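Local coordinates for protein thiosulfate sulfurtransferase RDL2, mitochondrial (Saccharomyces cerevisiae, PDB 6K6R) that catalyses the transfer of sulfane sulfur from thiosulfate to cyanide, giving thiocyanate and sulfite, as a single-domain mitochondrial rhodanese, at residues Ile71-Pro83 against Arg111-Tyr124. Residues are numbered along the deposited sequence; the frame is centred on the assembly and turned at random.
Sequences IPVNSAPGALGLP and RAKTAEELARSYGY
The CA of G81 sits over the face of the Y122 ring, 3.5 Å from the ring centroid and 10° off the normal, a CH-pi contact. Any side chain at G81 would run into CE1 of that ring. The opposite face is covered by S121 OG, over the ring centre, so that G81 CA and S121 OG hold the ring between them. At its far end Y122 OH comes 3.3 Å from G78 CA. Y122 has CG beside the backbone N and anti to the carbonyl carbon (chi1 -72°), which brings the ring against G78, L80 and G81. An alanine in place of Y122 would probably open a gap beside G78 and G81 and leave L80 CB without its contact to CD2 of the ring.

L80 drives its two methyls in different directions: CD1 reaches A119 CB at 3.7 Å, while CD2 meets Y124 obliquely, 3.7 Å from CE2. L118 CD1 touches P77 CB, also at 3.7 Å. Further along, V73 packs on the first turn of the helix, against R111 and A115; its CG1, set between backbone N and carbonyl carbon (chi1 52°), packs 3.7 Å from R111 CB, and its CB faces A115 CB. No direct hydrogen bond joins the two segments. One water bridges them instead, accepting from N74 N and from R111 NH2 at 3.0 Å, in the guanidinium plane; R111 NH2 also pairs with E59 in a salt bridge.

In this rhodanese domain the loop between strand 69-70 and helix 84-91 thus lies along helix 111-121, the helix that follows the persulfide-bearing C106. A115 and A119 also touch F104 of strand 101-104, while I71 and A79 pack against helix 84-91.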
loop_
_atom_site.group_PDB
_atom_site.type_symbol
_atom_site.label_atom_id
_atom_site.label_comp_id
_atom_site.label_asym_id
_atom_site.label_seq_id
_atom_site.Cartn_x
_atom_site.Cartn_y
_atom_site.Cartn_z
ATOM N N ILE A 71 1.029 -5.112 -3.729
ATOM C CA ILE A 71 1.920 -4.782 -4.838
ATOM C C ILE A 71 3.349 -4.977 -4.347
ATOM O O ILE A 71 3.932 -4.056 -3.757
ATOM C CB ILE A 71 1.680 -3.355 -5.353
ATOM C CG1 ILE A 71 0.225 -3.183 -5.796
ATOM C CG2 ILE A 71 2.618 -3.036 -6.504
ATOM C CD1 ILE A 71 -0.054 -1.864 -6.484
ATOM N N PRO A 72 3.946 -6.151 -4.556
ATOM C CA PRO A 72 5.270 -6.421 -3.978
ATOM C C PRO A 72 6.352 -5.607 -4.674
ATOM O O PRO A 72 6.493 -5.649 -5.898
ATOM C CB PRO A 72 5.456 -7.926 -4.198
ATOM C CG PRO A 72 4.594 -8.248 -5.371
ATOM C CD PRO A 72 3.441 -7.279 -5.358
ATOM N N VAL A 73 7.119 -4.862 -3.877
ATOM C CA VAL A 73 8.119 -3.959 -4.436
ATOM C C VAL A 73 9.365 -4.725 -4.872
ATOM O O VAL A 73 9.966 -4.413 -5.906
ATOM C CB VAL A 73 8.448 -2.845 -3.423
ATOM C CG1 VAL A 73 8.801 -3.434 -2.064
ATOM C CG2 VAL A 73 9.570 -1.956 -3.939
ATOM N N ASN A 74 9.768 -5.742 -4.105
ATOM C CA ASN A 74 10.936 -6.532 -4.479
ATOM C C ASN A 74 10.684 -7.313 -5.763
ATOM O O ASN A 74 11.525 -7.325 -6.670
ATOM C CB ASN A 74 11.318 -7.483 -3.343
ATOM C CG ASN A 74 12.051 -6.784 -2.217
ATOM O OD1 ASN A 74 12.563 -5.677 -2.384
ATOM N ND2 ASN A 74 12.105 -7.430 -1.058
ATOM N N SER A 75 9.528 -7.972 -5.860
ATOM C CA SER A 75 9.235 -8.785 -7.036
ATOM C C SER A 75 8.953 -7.916 -8.256
ATOM O O SER A 75 9.546 -8.115 -9.322
ATOM C CB SER A 75 8.055 -9.716 -6.753
ATOM O OG SER A 75 8.427 -10.754 -5.864
ATOM N N ALA A 76 8.047 -6.948 -8.122
ATOM C CA ALA A 76 7.600 -6.118 -9.241
ATOM C C ALA A 76 7.705 -4.645 -8.870
ATOM O O ALA A 76 6.701 -4.002 -8.534
ATOM C CB ALA A 76 6.171 -6.476 -9.651
ATOM N N PRO A 77 8.912 -4.072 -8.926
ATOM C CA PRO A 77 9.054 -2.635 -8.640
ATOM C C PRO A 77 8.456 -1.741 -9.712
ATOM O O PRO A 77 8.077 -0.605 -9.403
ATOM C CB PRO A 77 10.572 -2.444 -8.535
ATOM C CG PRO A 77 11.148 -3.562 -9.336
ATOM C CD PRO A 77 10.208 -4.721 -9.186
ATOM N N GLY A 78 8.353 -2.208 -10.953
ATOM C CA GLY A 78 7.728 -1.425 -12.002
ATOM C C GLY A 78 6.255 -1.738 -12.176
ATOM O O GLY A 78 5.683 -1.481 -13.239
ATOM N N ALA A 79 5.630 -2.285 -11.130
ATOM C CA ALA A 79 4.232 -2.698 -11.222
ATOM C C ALA A 79 3.321 -1.519 -11.543
ATOM O O ALA A 79 2.499 -1.586 -12.464
ATOM C CB ALA A 79 3.800 -3.370 -9.920
ATOM N N LEU A 80 3.451 -0.425 -10.791
ATOM C CA LEU A 80 2.592 0.735 -10.999
ATOM C C LEU A 80 2.880 1.465 -12.306
ATOM O O LEU A 80 2.213 2.465 -12.593
ATOM C CB LEU A 80 2.719 1.699 -9.819
ATOM C CG LEU A 80 1.950 1.267 -8.569
ATOM C CD1 LEU A 80 2.315 2.133 -7.377
ATOM C CD2 LEU A 80 0.450 1.300 -8.824
ATOM N N GLY A 81 3.847 1.000 -13.091
ATOM C CA GLY A 81 4.074 1.481 -14.434
ATOM C C GLY A 81 3.558 0.562 -15.517
ATOM O O GLY A 81 3.748 0.855 -16.702
ATOM N N LEU A 82 2.911 -0.540 -15.147
ATOM C CA LEU A 82 2.416 -1.492 -16.127
ATOM C C LEU A 82 1.207 -0.921 -16.865
ATOM O O LEU A 82 0.470 -0.096 -16.319
ATOM C CB LEU A 82 2.019 -2.801 -15.452
ATOM C CG LEU A 82 3.126 -3.739 -14.972
ATOM C CD1 LEU A 82 2.548 -4.778 -14.024
ATOM C CD2 LEU A 82 3.812 -4.409 -16.152
ATOM N N PRO A 83 0.986 -1.337 -18.110
ATOM C CA PRO A 83 -0.274 -1.000 -18.777
ATOM C C PRO A 83 -1.464 -1.550 -18.004
ATOM O O PRO A 83 -1.358 -2.524 -17.254
ATOM C CB PRO A 83 -0.136 -1.659 -20.154
ATOM C CG PRO A 83 1.338 -1.727 -20.380
ATOM C CD PRO A 83 1.939 -1.985 -19.026
ATOM N N ARG A 111 11.643 -0.979 1.952
ATOM C CA ARG A 111 10.715 -1.454 0.929
ATOM C C ARG A 111 9.594 -0.450 0.685
ATOM O O ARG A 111 9.339 -0.058 -0.460
ATOM C CB ARG A 111 10.145 -2.814 1.328
ATOM C CG ARG A 111 11.053 -3.985 0.993
ATOM C CD ARG A 111 10.841 -5.143 1.954
ATOM N NE ARG A 111 10.072 -6.223 1.344
ATOM C CZ ARG A 111 9.434 -7.167 2.029
ATOM N NH1 ARG A 111 9.470 -7.167 3.354
ATOM N NH2 ARG A 111 8.760 -8.113 1.389
ATOM N N ALA A 112 8.909 -0.023 1.749
ATOM C CA ALA A 112 7.804 0.916 1.583
ATOM C C ALA A 112 8.295 2.265 1.073
ATOM O O ALA A 112 7.629 2.906 0.253
ATOM C CB ALA A 112 7.053 1.086 2.901
ATOM N N LYS A 113 9.459 2.712 1.552
ATOM C CA LYS A 113 10.022 3.967 1.068
ATOM C C LYS A 113 10.327 3.893 -0.422
ATOM O O LYS A 113 10.113 4.864 -1.158
ATOM C CB LYS A 113 11.283 4.313 1.862
ATOM C CG LYS A 113 12.060 5.501 1.319
ATOM C CD LYS A 113 13.119 5.966 2.304
ATOM C CE LYS A 113 13.015 7.461 2.559
ATOM N NZ LYS A 113 13.560 8.257 1.425
ATOM N N THR A 114 10.815 2.741 -0.889
ATOM C CA THR A 114 11.114 2.587 -2.308
ATOM C C THR A 114 9.839 2.511 -3.139
ATOM O O THR A 114 9.786 3.043 -4.254
ATOM C CB THR A 114 11.973 1.342 -2.533
ATOM O OG1 THR A 114 13.005 1.284 -1.540
ATOM C CG2 THR A 114 12.610 1.380 -3.909
ATOM N N ALA A 115 8.802 1.856 -2.614
ATOM C CA ALA A 115 7.556 1.725 -3.364
ATOM C C ALA A 115 6.856 3.068 -3.521
ATOM O O ALA A 115 6.308 3.366 -4.589
ATOM C CB ALA A 115 6.634 0.717 -2.679
ATOM N N GLU A 116 6.860 3.891 -2.469
ATOM C CA GLU A 116 6.258 5.217 -2.566
ATOM C C GLU A 116 6.997 6.079 -3.582
ATOM O O GLU A 116 6.370 6.783 -4.384
ATOM C CB GLU A 116 6.250 5.893 -1.194
ATOM C CG GLU A 116 5.394 7.152 -1.121
ATOM C CD GLU A 116 6.137 8.398 -1.574
ATOM O OE1 GLU A 116 7.382 8.421 -1.471
ATOM O OE2 GLU A 116 5.475 9.352 -2.034
ATOM N N GLU A 117 8.331 6.042 -3.558
ATOM C CA GLU A 117 9.112 6.807 -4.525
ATOM C C GLU A 117 8.842 6.330 -5.946
ATOM O O GLU A 117 8.774 7.138 -6.880
ATOM C CB GLU A 117 10.600 6.700 -4.195
ATOM C CG GLU A 117 11.413 7.920 -4.584
ATOM C CD GLU A 117 12.899 7.720 -4.361
ATOM O OE1 GLU A 117 13.267 6.813 -3.584
ATOM O OE2 GLU A 117 13.697 8.468 -4.963
ATOM N N LEU A 118 8.684 5.018 -6.129
ATOM C CA LEU A 118 8.363 4.494 -7.452
ATOM C C LEU A 118 6.959 4.903 -7.879
ATOM O O LEU A 118 6.718 5.172 -9.061
ATOM C CB LEU A 118 8.513 2.973 -7.464
ATOM C CG LEU A 118 9.954 2.461 -7.492
ATOM C CD1 LEU A 118 10.002 0.966 -7.226
ATOM C CD2 LEU A 118 10.614 2.794 -8.820
ATOM N N ALA A 119 6.020 4.962 -6.928
ATOM C CA ALA A 119 4.668 5.402 -7.255
ATOM C C ALA A 119 4.666 6.834 -7.773
ATOM O O ALA A 119 3.991 7.143 -8.763
ATOM C CB ALA A 119 3.761 5.273 -6.031
ATOM N N ARG A 120 5.419 7.723 -7.121
ATOM C CA ARG A 120 5.515 9.100 -7.593
ATOM C C ARG A 120 6.240 9.184 -8.929
ATOM O O ARG A 120 5.990 10.107 -9.712
ATOM C CB ARG A 120 6.215 9.970 -6.549
ATOM C CG ARG A 120 5.305 10.435 -5.422
ATOM C CD ARG A 120 5.985 11.475 -4.546
ATOM N NE ARG A 120 7.007 10.886 -3.686
ATOM C CZ ARG A 120 8.292 11.223 -3.714
ATOM N NH1 ARG A 120 8.720 12.150 -4.562
ATOM N NH2 ARG A 120 9.152 10.633 -2.895
ATOM N N SER A 121 7.136 8.235 -9.209
ATOM C CA SER A 121 7.807 8.196 -10.502
ATOM C C SER A 121 6.880 7.765 -11.631
ATOM O O SER A 121 7.249 7.913 -12.800
ATOM C CB SER A 121 9.015 7.257 -10.441
ATOM O OG SER A 121 8.616 5.900 -10.543
ATOM N N TYR A 122 5.695 7.242 -11.315
ATOM C CA TYR A 122 4.740 6.793 -12.319
ATOM C C TYR A 122 3.494 7.668 -12.383
ATOM O O TYR A 122 2.496 7.261 -12.986
ATOM C CB TYR A 122 4.342 5.339 -12.058
ATOM C CG TYR A 122 5.437 4.343 -12.363
ATOM C CD1 TYR A 122 6.083 4.348 -13.592
ATOM C CD2 TYR A 122 5.827 3.399 -11.422
ATOM C CE1 TYR A 122 7.085 3.442 -13.877
ATOM C CE2 TYR A 122 6.830 2.489 -11.697
ATOM C CZ TYR A 122 7.454 2.516 -12.926
ATOM O OH TYR A 122 8.453 1.612 -13.205
ATOM N N GLY A 123 3.523 8.852 -11.777
ATOM C CA GLY A 123 2.397 9.758 -11.831
ATOM C C GLY A 123 1.470 9.721 -10.636
ATOM O O GLY A 123 0.509 10.499 -10.598
ATOM N N TYR A 124 1.714 8.842 -9.665
ATOM C CA TYR A 124 0.913 8.794 -8.442
ATOM C C TYR A 124 1.493 9.819 -7.475
ATOM O O TYR A 124 2.401 9.527 -6.696
ATOM C CB TYR A 124 0.907 7.391 -7.847
ATOM C CG TYR A 124 0.171 6.361 -8.679
ATOM C CD1 TYR A 124 -1.197 6.174 -8.537
ATOM C CD2 TYR A 124 0.847 5.572 -9.603
ATOM C CE1 TYR A 124 -1.874 5.232 -9.291
ATOM C CE2 TYR A 124 0.178 4.629 -10.363
ATOM C CZ TYR A 124 -1.181 4.463 -10.203
ATOM O OH TYR A 124 -1.851 3.526 -10.956
HETATM O O HOH W 1 8.845 -6.884 -1.306
#